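Local atomic coordinates of PhnB-like domain-containing protein (Pseudomonas aeruginosa, PDB entry 1U69), a protein that is of unknown function but belongs to the PhnB-like branch of the glyoxalase superfamily and has been proposed as a potential drug-resistance protein. Residues A[8-12]-A[74-80]; A[18-24]-A[54-58]; A[94-100]-A[108-114]; A[139-143]-A[155-160]. The contacts are given in a common frame with arbitrary orientation. Residue numbers count along the deposited sequence, not the author numbering.

Contact 1 (A[8-12]-A[74-80]); sequences TICLW and HSEAFSF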
loop_
_atom_site.group_PDB
_atom_site.type_symbol
_atom_site.label_atom_id
_atom_site.label_comp_id
_atom_site.label_asym_id
_atom_site.label_seq_id
_atom_site.Cartn_x
_atom_site.Cartn_y
_atom_site.Cartn_z
ATOM N N THR A 8 4.785 -0.149 12.788
ATOM C CA THR A 8 3.870 0.943 13.128
ATOM C C THR A 8 4.657 2.241 13.242
ATOM O O THR A 8 5.739 2.258 13.818
ATOM C CB THR A 8 3.183 0.619 14.476
ATOM O OG1 THR A 8 2.464 -0.627 14.370
ATOM C CG2 THR A 8 2.136 1.662 14.850
ATOM N N ILE A 9 4.129 3.322 12.683
ATOM C CA ILE A 9 4.760 4.641 12.762
ATOM C C ILE A 9 4.438 5.219 14.137
ATOM O O ILE A 9 3.277 5.474 14.410
ATOM C CB ILE A 9 4.226 5.559 11.626
ATOM C CG1 ILE A 9 4.795 5.169 10.254
ATOM C CG2 ILE A 9 4.599 7.043 11.872
ATOM C CD1 ILE A 9 4.746 3.732 9.878
ATOM N N CYS A 10 5.448 5.430 14.984
ATOM C CA CYS A 10 5.263 5.951 16.344
ATOM C C CYS A 10 5.654 7.423 16.397
ATOM O O CYS A 10 6.776 7.774 16.072
ATOM C CB CYS A 10 6.101 5.146 17.339
ATOM S SG CYS A 10 5.816 5.574 19.060
ATOM N N LEU A 11 4.708 8.276 16.780
ATOM C CA LEU A 11 4.920 9.715 16.815
ATOM C C LEU A 11 4.784 10.190 18.250
ATOM O O LEU A 11 3.841 9.809 18.940
ATOM C CB LEU A 11 3.897 10.414 15.933
ATOM C CG LEU A 11 4.059 10.084 14.444
ATOM C CD1 LEU A 11 2.828 10.531 13.693
ATOM C CD2 LEU A 11 5.320 10.729 13.898
ATOM N N TRP A 12 5.733 11.024 18.674
ATOM C CA TRP A 12 5.845 11.505 20.054
ATOM C C TRP A 12 4.983 12.747 20.239
ATOM O O TRP A 12 5.029 13.668 19.422
ATOM C CB TRP A 12 7.312 11.840 20.348
ATOM C CG TRP A 12 7.700 11.981 21.787
ATOM C CD1 TRP A 12 7.411 13.019 22.619
ATOM C CD2 TRP A 12 8.494 11.069 22.540
ATOM N NE1 TRP A 12 7.970 12.798 23.853
ATOM C CE2 TRP A 12 8.643 11.609 23.835
ATOM C CE3 TRP A 12 9.099 9.846 22.257
ATOM C CZ2 TRP A 12 9.354 10.962 24.841
ATOM C CZ3 TRP A 12 9.809 9.199 23.262
ATOM C CH2 TRP A 12 9.923 9.756 24.538
ATOM N N HIS A 74 9.724 17.343 17.142
ATOM C CA HIS A 74 9.673 16.928 15.728
ATOM C C HIS A 74 10.507 17.847 14.831
ATOM O O HIS A 74 10.783 18.996 15.159
ATOM C CB HIS A 74 8.213 16.882 15.212
ATOM C CG HIS A 74 7.419 15.773 15.817
ATOM N ND1 HIS A 74 7.634 14.451 15.501
ATOM C CD2 HIS A 74 6.469 15.777 16.783
ATOM C CE1 HIS A 74 6.845 13.691 16.242
ATOM N NE2 HIS A 74 6.135 14.468 17.030
ATOM N N SER A 75 10.905 17.315 13.684
ATOM C CA SER A 75 11.475 18.121 12.609
ATOM C C SER A 75 11.242 17.490 11.255
ATOM O O SER A 75 10.716 16.383 11.168
ATOM C CB SER A 75 12.969 18.337 12.819
ATOM O OG SER A 75 13.732 17.236 12.344
ATOM N N GLU A 76 11.680 18.191 10.215
ATOM C CA GLU A 76 11.455 17.788 8.832
ATOM C C GLU A 76 12.211 16.522 8.452
ATOM O O GLU A 76 12.054 16.038 7.343
ATOM C CB GLU A 76 11.885 18.893 7.871
ATOM C CG GLU A 76 10.893 20.050 7.811
ATOM C CD GLU A 76 11.158 21.142 8.816
ATOM O OE1 GLU A 76 11.922 20.945 9.791
ATOM O OE2 GLU A 76 10.543 22.240 8.636
ATOM N N ALA A 77 13.047 16.016 9.351
ATOM C CA ALA A 77 13.688 14.718 9.146
ATOM C C ALA A 77 12.647 13.632 8.857
ATOM O O ALA A 77 12.909 12.701 8.089
ATOM C CB ALA A 77 14.549 14.346 10.352
ATOM N N PHE A 78 11.461 13.774 9.451
ATOM C CA PHE A 78 10.316 12.910 9.137
ATOM C C PHE A 78 9.170 13.745 8.615
ATOM O O PHE A 78 8.888 14.824 9.155
ATOM C CB PHE A 78 9.835 12.153 10.372
ATOM C CG PHE A 78 8.458 11.579 10.215
ATOM C CD1 PHE A 78 8.268 10.374 9.589
ATOM C CD2 PHE A 78 7.342 12.262 10.670
ATOM C CE1 PHE A 78 6.980 9.854 9.436
ATOM C CE2 PHE A 78 6.077 11.769 10.493
ATOM C CZ PHE A 78 5.889 10.566 9.885
ATOM N N SER A 79 8.478 13.229 7.601
ATOM C CA SER A 79 7.217 13.810 7.171
ATOM C C SER A 79 6.314 12.748 6.533
ATOM O O SER A 79 6.785 11.725 6.040
ATOM C CB SER A 79 7.431 14.955 6.165
ATOM O OG SER A 79 8.162 14.517 5.033
ATOM N N PHE A 80 5.014 13.005 6.568
ATOM C CA PHE A 80 4.028 12.244 5.785
ATOM C C PHE A 80 3.900 12.975 4.456
ATOM O O PHE A 80 3.694 14.167 4.453
ATOM C CB PHE A 80 2.653 12.258 6.447
ATOM C CG PHE A 80 2.520 11.399 7.669
ATOM C CD1 PHE A 80 2.526 10.011 7.569
ATOM C CD2 PHE A 80 2.275 11.974 8.910
ATOM C CE1 PHE A 80 2.351 9.223 8.700
ATOM C CE2 PHE A 80 2.095 11.187 10.042
ATOM C CZ PHE A 80 2.131 9.824 9.937
#
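Leu11 is at the centre of this contact, reaching two phenyl rings at once: its CD2 lies 3.6 Å from CE2 of Phe78, and its CD1 lies 3.8 Å from CE2 of Phe80, at the edge of that ring. Two residues back on the same side of strand 8-12, Ile9 repeats the pattern more loosely, with its CG2 4.2 Å from CZ of both Phe78 and Phe80. With axes 10.7 Å apart and 116° from each other, the strands are not paired neighbours; side chains fill the gap between the two sheets of this glyoxalase-type fold. Ile116 packs on Leu11, His74 and Phe78, the Phe78 ring stacks on Phe78 of the second subunit, and strands of that subunit pair antiparallel with both segments, extending the sheets.

Farther out, the His74 ring closes the contact. Its CE1 approaches CD2 of Leu11 at 4.1 Å, while its NE2 donates a hydrogen bond of 2.8 Å to the backbone O of Trp12. The indole turns away, its NE1 hydrogen-bonded to the O of Gly69. Since NE2 is the donor, it carries a proton, and the loop before strand 78-84 is tied to main chain, not to a particular side chain.

Contact 2 (A[18-24]-A[54-58]); sequences LEAATFY and VEFRV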
loop_
_atom_site.group_PDB
_atom_site.type_symbol
_atom_site.label_atom_id
_atom_site.label_comp_id
_atom_site.label_asym_id
_atom_site.label_seq_id
_atom_site.Cartn_x
_atom_site.Cartn_y
_atom_site.Cartn_z
ATOM N N LEU A 18 -4.165 11.653 21.895
ATOM C CA LEU A 18 -5.569 11.395 21.573
ATOM C C LEU A 18 -6.160 12.543 20.758
ATOM O O LEU A 18 -6.885 12.300 19.805
ATOM C CB LEU A 18 -6.399 11.134 22.832
ATOM C CG LEU A 18 -7.865 10.728 22.598
ATOM C CD1 LEU A 18 -8.005 9.529 21.649
ATOM C CD2 LEU A 18 -8.533 10.438 23.952
ATOM N N GLU A 19 -5.855 13.783 21.141
ATOM C CA GLU A 19 -6.358 14.955 20.423
ATOM C C GLU A 19 -5.867 14.941 18.987
ATOM O O GLU A 19 -6.638 15.214 18.075
ATOM C CB GLU A 19 -5.930 16.278 21.081
ATOM C CG GLU A 19 -6.474 17.523 20.353
ATOM C CD GLU A 19 -5.879 18.834 20.831
ATOM O OE1 GLU A 19 -5.413 18.894 21.995
ATOM O OE2 GLU A 19 -5.895 19.819 20.051
ATOM N N ALA A 20 -4.571 14.655 18.809
ATOM C CA ALA A 20 -3.958 14.612 17.484
ATOM C C ALA A 20 -4.590 13.541 16.632
ATOM O O ALA A 20 -5.010 13.814 15.516
ATOM C CB ALA A 20 -2.475 14.385 17.594
ATOM N N ALA A 21 -4.670 12.318 17.163
ATOM C CA ALA A 21 -5.229 11.178 16.429
ATOM C C ALA A 21 -6.668 11.463 16.005
ATOM O O ALA A 21 -7.078 11.161 14.878
ATOM C CB ALA A 21 -5.168 9.936 17.282
ATOM N N THR A 22 -7.425 12.051 16.918
ATOM C CA THR A 22 -8.812 12.389 16.659
ATOM C C THR A 22 -8.891 13.424 15.541
ATOM O O THR A 22 -9.724 13.321 14.649
ATOM C CB THR A 22 -9.469 12.930 17.931
ATOM O OG1 THR A 22 -9.479 11.904 18.932
ATOM C CG2 THR A 22 -10.930 13.247 17.683
ATOM N N PHE A 23 -8.029 14.433 15.607
ATOM C CA PHE A 23 -7.956 15.447 14.556
ATOM C C PHE A 23 -7.621 14.832 13.199
ATOM O O PHE A 23 -8.229 15.179 12.193
ATOM C CB PHE A 23 -6.916 16.523 14.924
ATOM C CG PHE A 23 -6.648 17.527 13.821
ATOM C CD1 PHE A 23 -7.556 18.516 13.530
ATOM C CD2 PHE A 23 -5.488 17.459 13.070
ATOM C CE1 PHE A 23 -7.308 19.422 12.501
ATOM C CE2 PHE A 23 -5.237 18.370 12.045
ATOM C CZ PHE A 23 -6.152 19.344 11.770
ATOM N N TYR A 24 -6.645 13.933 13.159
ATOM C CA TYR A 24 -6.259 13.354 11.885
ATOM C C TYR A 24 -7.434 12.549 11.329
ATOM O O TYR A 24 -7.699 12.569 10.135
ATOM C CB TYR A 24 -5.035 12.450 12.023
ATOM C CG TYR A 24 -3.776 13.077 12.590
ATOM C CD1 TYR A 24 -3.433 14.411 12.347
ATOM C CD2 TYR A 24 -2.906 12.315 13.358
ATOM C CE1 TYR A 24 -2.262 14.961 12.868
ATOM C CE2 TYR A 24 -1.729 12.849 13.863
ATOM C CZ TYR A 24 -1.419 14.180 13.633
ATOM O OH TYR A 24 -0.245 14.697 14.140
ATOM N N VAL A 54 -2.034 5.809 21.718
ATOM C CA VAL A 54 -3.258 5.764 20.924
ATOM C C VAL A 54 -2.910 5.129 19.580
ATOM O O VAL A 54 -2.031 5.621 18.869
ATOM C CB VAL A 54 -3.815 7.172 20.672
ATOM C CG1 VAL A 54 -5.084 7.083 19.848
ATOM C CG2 VAL A 54 -4.058 7.938 21.994
ATOM N N GLU A 55 -3.578 4.033 19.249
ATOM C CA GLU A 55 -3.438 3.433 17.925
ATOM C C GLU A 55 -4.366 4.160 16.972
ATOM O O GLU A 55 -5.520 4.403 17.289
ATOM C CB GLU A 55 -3.768 1.942 17.946
ATOM C CG GLU A 55 -2.883 1.079 18.833
ATOM C CD GLU A 55 -3.338 -0.373 18.832
ATOM O OE1 GLU A 55 -3.576 -0.926 17.737
ATOM O OE2 GLU A 55 -3.494 -0.952 19.908
ATOM N N PHE A 56 -3.854 4.532 15.804
ATOM C CA PHE A 56 -4.677 5.148 14.773
ATOM C C PHE A 56 -4.142 4.813 13.398
ATOM O O PHE A 56 -3.058 4.263 13.289
ATOM C CB PHE A 56 -4.819 6.664 14.993
ATOM C CG PHE A 56 -3.536 7.474 14.816
ATOM C CD1 PHE A 56 -3.266 8.132 13.621
ATOM C CD2 PHE A 56 -2.644 7.638 15.873
ATOM C CE1 PHE A 56 -2.106 8.901 13.479
ATOM C CE2 PHE A 56 -1.515 8.432 15.730
ATOM C CZ PHE A 56 -1.254 9.051 14.536
ATOM N N ARG A 57 -4.938 5.064 12.366
ATOM C CA ARG A 57 -4.519 4.789 10.996
ATOM C C ARG A 57 -4.754 6.018 10.176
ATOM O O ARG A 57 -5.824 6.627 10.277
ATOM C CB ARG A 57 -5.307 3.615 10.404
ATOM C CG ARG A 57 -4.800 3.115 9.049
ATOM C CD ARG A 57 -5.628 1.979 8.477
ATOM N NE ARG A 57 -7.021 2.254 8.777
ATOM C CZ ARG A 57 -7.756 1.604 9.684
ATOM N NH1 ARG A 57 -7.279 0.553 10.359
ATOM N NH2 ARG A 57 -9.001 1.978 9.885
ATOM N N VAL A 58 -3.772 6.412 9.368
ATOM C CA VAL A 58 -3.968 7.521 8.437
ATOM C C VAL A 58 -3.678 7.109 7.002
ATOM O O VAL A 58 -2.548 6.855 6.647
ATOM C CB VAL A 58 -3.138 8.803 8.801
ATOM C CG1 VAL A 58 -3.733 9.466 10.007
ATOM C CG2 VAL A 58 -1.678 8.504 9.055
#
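The helix of the first βαβββ unit, the repeating module of the glyoxalase superfamily, lies here on a strand of its own sheet. Helix 18-24 runs only 25° from the direction of strand 54-58, their axes 8.9 Å apart, so every third helix residue meets every second strand residue: Leu18 with Val54, Ala21 with Phe56, Tyr24 with Val58.

Leu18 starts the line, its N 3.7 Å and its CB 4.0 Å from CG2 of Val54, with Val36 of the neighbouring strand also against its side chain. One turn after Leu18 comes Ala21, aimed at the strand: its CB is 3.8 Å from CG1 of Val54 and 3.7 Å from CD2 of Phe56, and its CA sits over a face of the Phe56 ring. A methyl group leaves room for that ring to lie beneath the helix. Thr22 points away, its OG1 donating to the O of Leu18 at 2.8 Å.

Tyr24 ends the walk. Its hydroxyl is hydrogen-bonded to Asp112 and Tyr13, and Trp118 meets its ring edge-to-face, so this residue joins the first half of the chain to the second. Against the strand, CB of Tyr24 is 3.8 Å from CG1 of Val58, and its CD2 lies 3.5 Å from CE1 of Phe56, the rings inclined at 44°.

Contact 3 (A[94-100]-A[108-114]); sequences WNAIVDN and GWCRDKW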
loop_
_atom_site.group_PDB
_atom_site.type_symbol
_atom_site.label_atom_id
_atom_site.label_comp_id
_atom_site.label_asym_id
_atom_site.label_seq_id
_atom_site.Cartn_x
_atom_site.Cartn_y
_atom_site.Cartn_z
ATOM N N TRP A 94 -4.232 21.024 3.048
ATOM C CA TRP A 94 -3.258 22.058 3.415
ATOM C C TRP A 94 -3.856 23.020 4.453
ATOM O O TRP A 94 -3.274 23.277 5.507
ATOM C CB TRP A 94 -2.842 22.817 2.159
ATOM C CG TRP A 94 -2.003 24.042 2.412
ATOM C CD1 TRP A 94 -2.448 25.299 2.691
ATOM C CD2 TRP A 94 -0.574 24.122 2.402
ATOM N NE1 TRP A 94 -1.393 26.162 2.853
ATOM C CE2 TRP A 94 -0.224 25.457 2.687
ATOM C CE3 TRP A 94 0.450 23.195 2.177
ATOM C CZ2 TRP A 94 1.098 25.892 2.746
ATOM C CZ3 TRP A 94 1.752 23.620 2.262
ATOM C CH2 TRP A 94 2.072 24.957 2.526
ATOM N N ASN A 95 -5.043 23.518 4.162
ATOM C CA ASN A 95 -5.694 24.465 5.053
ATOM C C ASN A 95 -6.034 23.841 6.401
ATOM O O ASN A 95 -5.913 24.495 7.435
ATOM C CB ASN A 95 -6.942 25.022 4.397
ATOM C CG ASN A 95 -6.630 26.015 3.297
ATOM O OD1 ASN A 95 -5.566 26.649 3.278
ATOM N ND2 ASN A 95 -7.559 26.145 2.355
ATOM N N ALA A 96 -6.446 22.579 6.397
ATOM C CA ALA A 96 -6.785 21.896 7.643
ATOM C C ALA A 96 -5.612 21.833 8.603
ATOM O O ALA A 96 -5.757 22.159 9.783
ATOM C CB ALA A 96 -7.311 20.498 7.353
ATOM N N ILE A 97 -4.444 21.444 8.081
ATOM C CA ILE A 97 -3.240 21.292 8.893
ATOM C C ILE A 97 -2.767 22.663 9.372
ATOM O O ILE A 97 -2.445 22.858 10.549
ATOM C CB ILE A 97 -2.125 20.545 8.094
ATOM C CG1 ILE A 97 -2.576 19.113 7.752
ATOM C CG2 ILE A 97 -0.823 20.525 8.860
ATOM C CD1 ILE A 97 -1.918 18.545 6.505
ATOM N N VAL A 98 -2.712 23.612 8.454
ATOM C CA VAL A 98 -2.147 24.920 8.734
ATOM C C VAL A 98 -3.066 25.709 9.671
ATOM O O VAL A 98 -2.615 26.319 10.645
ATOM C CB VAL A 98 -1.913 25.699 7.412
ATOM C CG1 VAL A 98 -1.560 27.172 7.684
ATOM C CG2 VAL A 98 -0.805 25.032 6.607
ATOM N N ASP A 99 -4.357 25.650 9.407
ATOM C CA ASP A 99 -5.288 26.445 10.193
ATOM C C ASP A 99 -5.395 25.967 11.635
ATOM O O ASP A 99 -5.605 26.777 12.514
ATOM C CB ASP A 99 -6.686 26.433 9.595
ATOM C CG ASP A 99 -6.767 27.139 8.259
ATOM O OD1 ASP A 99 -5.885 27.973 7.930
ATOM O OD2 ASP A 99 -7.712 26.894 7.480
ATOM N N ASN A 100 -5.319 24.665 11.883
ATOM C CA ASN A 100 -5.478 24.165 13.254
ATOM C C ASN A 100 -4.191 24.265 14.051
ATOM O O ASN A 100 -3.619 23.249 14.442
ATOM C CB ASN A 100 -6.000 22.726 13.288
ATOM C CG ASN A 100 -6.093 22.165 14.716
ATOM O OD1 ASN A 100 -6.689 22.782 15.617
ATOM N ND2 ASN A 100 -5.494 21.001 14.927
ATOM N N GLY A 108 4.856 22.581 -0.785
ATOM C CA GLY A 108 3.873 21.602 -0.332
ATOM C C GLY A 108 4.057 21.140 1.100
ATOM O O GLY A 108 3.198 20.454 1.641
ATOM N N TRP A 109 5.168 21.513 1.727
ATOM C CA TRP A 109 5.397 21.220 3.135
ATOM C C TRP A 109 4.626 22.171 4.044
ATOM O O TRP A 109 4.559 23.383 3.799
ATOM C CB TRP A 109 6.882 21.331 3.463
ATOM C CG TRP A 109 7.778 20.292 2.806
ATOM C CD1 TRP A 109 8.041 20.133 1.474
ATOM C CD2 TRP A 109 8.560 19.306 3.485
ATOM N NE1 TRP A 109 8.930 19.099 1.282
ATOM C CE2 TRP A 109 9.264 18.573 2.505
ATOM C CE3 TRP A 109 8.729 18.958 4.837
ATOM C CZ2 TRP A 109 10.124 17.514 2.835
ATOM C CZ3 TRP A 109 9.591 17.908 5.161
ATOM C CH2 TRP A 109 10.271 17.207 4.159
ATOM N N CYS A 110 4.095 21.614 5.122
ATOM C CA CYS A 110 3.485 22.364 6.200
ATOM C C CYS A 110 3.666 21.570 7.500
ATOM O O CYS A 110 4.298 20.498 7.513
ATOM C CB CYS A 110 2.013 22.631 5.881
ATOM S SG CYS A 110 1.023 21.137 5.662
ATOM N N ARG A 111 3.189 22.128 8.600
ATOM C CA ARG A 111 3.388 21.559 9.918
ATOM C C ARG A 111 2.095 21.621 10.702
ATOM O O ARG A 111 1.382 22.622 10.649
ATOM C CB ARG A 111 4.483 22.331 10.654
ATOM C CG ARG A 111 5.808 22.269 9.962
ATOM C CD ARG A 111 6.994 22.167 10.889
ATOM N NE ARG A 111 7.115 23.376 11.679
ATOM C CZ ARG A 111 8.041 24.313 11.514
ATOM N NH1 ARG A 111 8.991 24.192 10.577
ATOM N NH2 ARG A 111 8.014 25.379 12.297
ATOM N N ASP A 112 1.793 20.560 11.443
ATOM C CA ASP A 112 0.580 20.557 12.258
ATOM C C ASP A 112 0.819 21.169 13.645
ATOM O O ASP A 112 1.925 21.591 13.993
ATOM C CB ASP A 112 -0.097 19.174 12.312
ATOM C CG ASP A 112 0.674 18.122 13.095
ATOM O OD1 ASP A 112 1.487 18.469 13.980
ATOM O OD2 ASP A 112 0.440 16.885 12.903
ATOM N N LYS A 113 -0.261 21.215 14.417
ATOM C CA LYS A 113 -0.281 21.812 15.742
ATOM C C LYS A 113 0.765 21.229 16.678
ATOM O O LYS A 113 1.230 21.925 17.577
ATOM C CB LYS A 113 -1.677 21.591 16.344
ATOM C CG LYS A 113 -1.873 22.111 17.748
ATOM C CD LYS A 113 -3.344 22.124 18.123
ATOM C CE LYS A 113 -3.555 22.723 19.499
ATOM N NZ LYS A 113 -4.917 22.459 20.002
ATOM N N TRP A 114 1.129 19.959 16.462
ATOM C CA TRP A 114 2.024 19.206 17.346
ATOM C C TRP A 114 3.436 19.163 16.772
ATOM O O TRP A 114 4.325 18.522 17.326
ATOM C CB TRP A 114 1.427 17.804 17.596
ATOM C CG TRP A 114 0.026 17.960 18.101
ATOM C CD1 TRP A 114 -0.349 18.239 19.383
ATOM C CD2 TRP A 114 -1.175 17.989 17.322
ATOM N NE1 TRP A 114 -1.714 18.400 19.457
ATOM C CE2 TRP A 114 -2.248 18.245 18.207
ATOM C CE3 TRP A 114 -1.463 17.791 15.969
ATOM C CZ2 TRP A 114 -3.565 18.321 17.780
ATOM C CZ3 TRP A 114 -2.764 17.870 15.548
ATOM C CH2 TRP A 114 -3.806 18.139 16.449
HETATM O O HOH W 1 -2.696 21.218 12.813
#
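This is a helix-on-sheet contact in the second βαβββ unit of the glyoxalase-type fold: the last turns of helix 87-99 pack obliquely along the short strand 109-111, the axes 7.8 Å apart and inclined at 38°. Cys110 is the strand residue that points toward the helix. Its CB sits over a face of the Trp94 indole, 4.1 Å from the centroid of the six-membered ring in a CH-pi contact, while CG2 of Val98 approaches the same CB at 3.8 Å. The sulfur meets the indole obliquely and lies 3.7 Å from CG2 of Ile97. That methyl also rests on the backbone, 3.5 Å from the O of Arg111.

Beyond the strand the chain folds back in an Asx turn, Asp112 OD1 accepting from Trp114 N at 2.9 Å, while OD2 is hydrogen-bonded to Tyr24 and Trp118. Asn100, just past the helix, leans over this turn, its ND2 3.7 Å from CH2 of Trp114. Lys113 carries its amine to Glu19 on the other helix, 17-27.

Finally, a single water bridges helix end and turn: it donates to Ile97 O and to Asn100 O, each at 2.8 Å, and accepts from Lys113 N at 2.9 Å.

Contact 4 (A[139-143]-A[155-160]); sequences RAFEA and IEKAFK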
loop_
_atom_site.group_PDB
_atom_site.type_symbol
_atom_site.label_atom_id
_atom_site.label_comp_id
_atom_site.label_asym_id
_atom_site.label_seq_id
_atom_site.Cartn_x
_atom_site.Cartn_y
_atom_site.Cartn_z
ATOM N N ARG A 139 11.912 22.221 -15.035
ATOM C CA ARG A 139 10.999 23.369 -15.050
ATOM C C ARG A 139 9.953 23.243 -13.957
ATOM O O ARG A 139 9.652 24.217 -13.287
ATOM C CB ARG A 139 10.305 23.527 -16.404
ATOM C CG ARG A 139 11.172 24.079 -17.497
ATOM C CD ARG A 139 10.379 24.479 -18.748
ATOM N NE ARG A 139 9.680 23.345 -19.353
ATOM C CZ ARG A 139 10.199 22.531 -20.274
ATOM N NH1 ARG A 139 11.444 22.691 -20.722
ATOM N NH2 ARG A 139 9.466 21.533 -20.744
ATOM N N ALA A 140 9.411 22.042 -13.775
ATOM C CA ALA A 140 8.421 21.787 -12.740
ATOM C C ALA A 140 9.021 22.003 -11.358
ATOM O O ALA A 140 8.403 22.626 -10.501
ATOM C CB ALA A 140 7.879 20.374 -12.875
ATOM N N PHE A 141 10.233 21.483 -11.156
ATOM C CA PHE A 141 10.961 21.631 -9.897
ATOM C C PHE A 141 11.196 23.091 -9.563
ATOM O O PHE A 141 10.946 23.523 -8.434
ATOM C CB PHE A 141 12.301 20.893 -9.951
ATOM C CG PHE A 141 12.891 20.598 -8.587
ATOM C CD1 PHE A 141 12.592 19.418 -7.935
ATOM C CD2 PHE A 141 13.738 21.502 -7.971
ATOM C CE1 PHE A 141 13.132 19.145 -6.683
ATOM C CE2 PHE A 141 14.285 21.236 -6.725
ATOM C CZ PHE A 141 13.982 20.056 -6.086
ATOM N N GLU A 142 11.671 23.850 -10.547
ATOM C CA GLU A 142 11.900 25.277 -10.373
ATOM C C GLU A 142 10.600 26.038 -10.089
ATOM O O GLU A 142 10.607 26.968 -9.296
ATOM C CB GLU A 142 12.614 25.854 -11.600
ATOM C CG GLU A 142 14.043 25.344 -11.768
ATOM C CD GLU A 142 14.870 25.478 -10.502
ATOM O OE1 GLU A 142 14.883 26.602 -9.952
ATOM O OE2 GLU A 142 15.509 24.484 -10.050
ATOM N N ALA A 143 9.487 25.619 -10.687
ATOM C CA ALA A 143 8.199 26.274 -10.419
ATOM C C ALA A 143 7.696 25.969 -8.990
ATOM O O ALA A 143 7.195 26.851 -8.284
ATOM C CB ALA A 143 7.175 25.860 -11.454
ATOM N N ILE A 155 2.111 24.299 -12.104
ATOM C CA ILE A 155 3.060 23.216 -12.303
ATOM C C ILE A 155 2.928 22.650 -13.718
ATOM O O ILE A 155 3.929 22.402 -14.392
ATOM C CB ILE A 155 2.861 22.104 -11.236
ATOM C CG1 ILE A 155 3.243 22.627 -9.841
ATOM C CG2 ILE A 155 3.681 20.861 -11.588
ATOM C CD1 ILE A 155 4.694 23.110 -9.712
ATOM N N GLU A 156 1.693 22.478 -14.169
ATOM C CA GLU A 156 1.429 21.880 -15.468
ATOM C C GLU A 156 1.933 22.776 -16.600
ATOM O O GLU A 156 2.443 22.281 -17.598
ATOM C CB GLU A 156 -0.070 21.603 -15.623
ATOM C CG GLU A 156 -0.551 20.452 -14.744
ATOM C CD GLU A 156 -2.056 20.249 -14.771
ATOM O OE1 GLU A 156 -2.816 21.241 -14.708
ATOM O OE2 GLU A 156 -2.483 19.080 -14.852
ATOM N N LYS A 157 1.823 24.090 -16.411
ATOM C CA LYS A 157 2.249 25.078 -17.406
ATOM C C LYS A 157 3.775 25.098 -17.502
ATOM O O LYS A 157 4.341 25.151 -18.590
ATOM C CB LYS A 157 1.734 26.474 -17.030
ATOM C CG LYS A 157 0.207 26.614 -16.988
ATOM C CD LYS A 157 -0.237 28.085 -16.757
ATOM C CE LYS A 157 -1.042 28.299 -15.448
ATOM N NZ LYS A 157 -0.365 29.235 -14.485
ATOM N N ALA A 158 4.439 25.053 -16.352
ATOM C CA ALA A 158 5.896 25.032 -16.314
ATOM C C ALA A 158 6.429 23.755 -16.959
ATOM O O ALA A 158 7.370 23.799 -17.745
ATOM C CB ALA A 158 6.393 25.151 -14.884
ATOM N N PHE A 159 5.797 22.626 -16.644
ATOM C CA PHE A 159 6.197 21.335 -17.187
ATOM C C PHE A 159 6.075 21.310 -18.708
ATOM O O PHE A 159 6.960 20.807 -19.399
ATOM C CB PHE A 159 5.347 20.211 -16.593
ATOM C CG PHE A 159 5.800 18.847 -16.999
ATOM C CD1 PHE A 159 6.926 18.280 -16.415
ATOM C CD2 PHE A 159 5.132 18.143 -17.998
ATOM C CE1 PHE A 159 7.369 17.023 -16.791
ATOM C CE2 PHE A 159 5.571 16.886 -18.382
ATOM C CZ PHE A 159 6.691 16.322 -17.775
ATOM N N LYS A 160 4.973 21.859 -19.206
ATOM C CA LYS A 160 4.704 21.925 -20.636
ATOM C C LYS A 160 5.708 22.856 -21.307
ATOM O O LYS A 160 6.163 22.573 -22.418
ATOM C CB LYS A 160 3.274 22.413 -20.878
ATOM C CG LYS A 160 2.841 22.400 -22.340
ATOM C CD LYS A 160 1.325 22.397 -22.470
ATOM C CE LYS A 160 0.751 20.998 -22.265
ATOM N NZ LYS A 160 -0.742 20.977 -22.328
#
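Two C-terminal helices pack here as an obliquely antiparallel helical hairpin, 142° between their directions and 8.1 Å between the axes of the short segments. They belong to a small helical extension that follows the second sheet, centred about 24 Å from the centre of the chain.

Ile155 comes first. Its CB points sideways, but CD1 swings over to lie 3.8 Å from the O of Ala140 and 4.1 Å from CB of Ala143; Leu125 of helix 123-129 and Met144 help enclose it. The next two residues, Glu156 and Lys157, turn to the outside. One turn after Ile155, Ala158 aims straight at the partner helix, and its CB meets CB of Ala143 at 3.6 Å. Such small side chains at the interface, Ala140 among them, let the helices come close: the CA atoms of Ala140 and Phe159 are just 5.0 Å apart. Phe159 itself starts away from helix 139-143, yet its ring edge reaches CB of Ala140, with CD1 4.2 Å off, and Ala128 packs on both residues.

At the end of the modelled chain, Arg139 meets two carbonyls: its NE donates to Ala158 O and its NH2 to Phe159 O, each at 2.9 Å.

Contacts 1, 2 and 3 sit together in the two-sheet body, centres 14 to 15 Å apart, each touching the others. Contact 2 is nested along the chain inside the span closed by contact 1; contact 3 follows, then contact 4. Contacts 2 and 3 are equivalent helix-on-sheet packings in the two βαβββ units, joined by the Glu19–Lys113 salt bridge and the probable hydrogen bond from Tyr24 to Asp112; contact 1 bridges the first strands of those units, and Glu76–Arg111 ties it to contact 3. Contact 4 stands apart, its nearest atoms about 9 Å from contact 3 and about 24 Å from contact 2, so the C-terminal helices form a separate appendage.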